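Local coordinates for T9SS C-terminal target domain-containing protein (Bacteroides cellulosilyticus, PDB 5JVK), which is assigned to glycoside hydrolase family 39 and probably hydrolyses O-glycosidic bonds within carbohydrate chains in a gut symbiont, at residues A[202-207]-A[242-247]. Sequence-based numbering, arbitrary orientation.
Sequences NALAYA and PTVKKV
Lys245 NZ is the best-held polar atom, gripped three times on the far side of its helix: by a salt bridge to Asp283 OD2 and by hydrogen bonds to the carbonyls of Pro249 and Ile251. No hydrogen bond crosses between 202-207 and 242-247 themselves; they meet through methyl groups and one leucine, with two methyls resting against oxygens. The axes of the two segments run nearly parallel, at 19°, and approach to 8.5 Å. The small side chain of Ala205 is consistent with that close spacing: its CA lies 4.6 Å from Val244 CA. Its methyl points at the partner helix and is met there by both Thr243 and Val247: CB lies 3.9 Å from Thr243 CG2 and 4.1 Å from Val247 CG2. Thr243 keeps OG1 beside its own backbone N (chi1 -49°), where it bonds back to the carbonyl of Val239 one turn earlier; CG2 is thereby left to face the other helix. That methyl also touches the amide oxygen of Asn202, the two side chains crossing at about a right angle. One turn further on, Val247 CG1, anti to its backbone N, rests 3.5 Å from Ala205 O. On the buried flank Val244 sends CG2 against Leu204, 3.7 Å from CG and equally close to CD2. Leu204 carries on inward to Trp218 and Leu220 of strand 217-220, while Val244 also touches Val208 and Ile251. The contact thus joins neighbouring outer helices of a TIM barrel, 194-211 and 229-247, which flank strand 217-220 in the chain and pack beside one another around the closed eight-stranded parallel sheet.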
# COMPACT_ATOMS: atom_id res chain seq x y z
N ASN A 202 -18.42 4.86 23.43
CA ASN A 202 -17.93 6.07 24.10
C ASN A 202 -16.40 6.18 24.07
O ASN A 202 -15.88 7.30 24.11
CB ASN A 202 -18.45 6.15 25.54
CG ASN A 202 -19.96 6.31 25.62
OD1 ASN A 202 -20.56 7.01 24.81
ND2 ASN A 202 -20.57 5.67 26.61
N ALA A 203 -15.70 5.05 24.02
CA ALA A 203 -14.24 5.04 23.90
C ALA A 203 -13.77 5.54 22.54
O ALA A 203 -12.83 6.34 22.46
CB ALA A 203 -13.69 3.64 24.16
N LEU A 204 -14.42 5.06 21.48
CA LEU A 204 -14.13 5.53 20.12
C LEU A 204 -14.57 6.99 19.94
O LEU A 204 -13.84 7.78 19.34
CB LEU A 204 -14.83 4.65 19.07
CG LEU A 204 -14.69 5.04 17.59
CD1 LEU A 204 -13.23 5.16 17.18
CD2 LEU A 204 -15.41 4.03 16.71
N ALA A 205 -15.75 7.32 20.46
CA ALA A 205 -16.27 8.69 20.41
C ALA A 205 -15.33 9.71 21.06
O ALA A 205 -15.22 10.84 20.57
CB ALA A 205 -17.65 8.76 21.05
N TYR A 206 -14.67 9.31 22.14
CA TYR A 206 -13.61 10.12 22.76
C TYR A 206 -12.45 10.35 21.80
O TYR A 206 -11.99 11.49 21.64
CB TYR A 206 -13.08 9.47 24.05
CG TYR A 206 -11.75 10.02 24.50
CD1 TYR A 206 -10.56 9.33 24.25
CD2 TYR A 206 -11.66 11.27 25.13
CE1 TYR A 206 -9.33 9.84 24.64
CE2 TYR A 206 -10.44 11.79 25.52
CZ TYR A 206 -9.28 11.07 25.28
OH TYR A 206 -8.06 11.58 25.67
N ALA A 207 -11.98 9.27 21.18
CA ALA A 207 -10.87 9.33 20.22
C ALA A 207 -11.18 10.20 19.00
O ALA A 207 -10.32 10.94 18.53
CB ALA A 207 -10.47 7.93 19.78
N PRO A 242 -24.28 6.02 15.93
CA PRO A 242 -24.84 7.30 16.39
C PRO A 242 -23.99 8.01 17.46
O PRO A 242 -23.89 9.23 17.43
CB PRO A 242 -26.22 6.91 16.95
CG PRO A 242 -26.09 5.46 17.28
CD PRO A 242 -25.17 4.89 16.24
N THR A 243 -23.40 7.24 18.38
CA THR A 243 -22.50 7.79 19.41
C THR A 243 -21.32 8.56 18.82
O THR A 243 -20.97 9.64 19.31
CB THR A 243 -21.94 6.68 20.33
OG1 THR A 243 -23.00 5.83 20.78
CG2 THR A 243 -21.23 7.27 21.54
N VAL A 244 -20.71 8.00 17.78
CA VAL A 244 -19.53 8.58 17.15
C VAL A 244 -19.88 9.73 16.19
O VAL A 244 -19.21 10.76 16.19
CB VAL A 244 -18.69 7.50 16.43
CG1 VAL A 244 -17.56 8.13 15.63
CG2 VAL A 244 -18.12 6.50 17.43
N LYS A 245 -20.91 9.54 15.37
CA LYS A 245 -21.31 10.56 14.37
C LYS A 245 -21.87 11.85 14.99
O LYS A 245 -21.78 12.91 14.38
CB LYS A 245 -22.32 9.98 13.37
CG LYS A 245 -21.74 8.90 12.47
CD LYS A 245 -20.86 9.45 11.35
CE LYS A 245 -21.68 10.02 10.21
NZ LYS A 245 -20.82 10.44 9.07
N LYS A 246 -22.46 11.75 16.18
CA LYS A 246 -22.92 12.92 16.93
C LYS A 246 -21.73 13.81 17.33
O LYS A 246 -21.83 15.03 17.29
CB LYS A 246 -23.70 12.49 18.17
CG LYS A 246 -24.56 13.58 18.80
CD LYS A 246 -25.58 12.98 19.76
CE LYS A 246 -26.63 14.00 20.20
NZ LYS A 246 -26.08 15.01 21.15
N VAL A 247 -20.63 13.16 17.70
CA VAL A 247 -19.39 13.85 18.10
C VAL A 247 -18.63 14.46 16.91
O VAL A 247 -18.04 15.53 17.05
CB VAL A 247 -18.47 12.88 18.89
CG1 VAL A 247 -17.10 13.49 19.15
CG2 VAL A 247 -19.14 12.50 20.21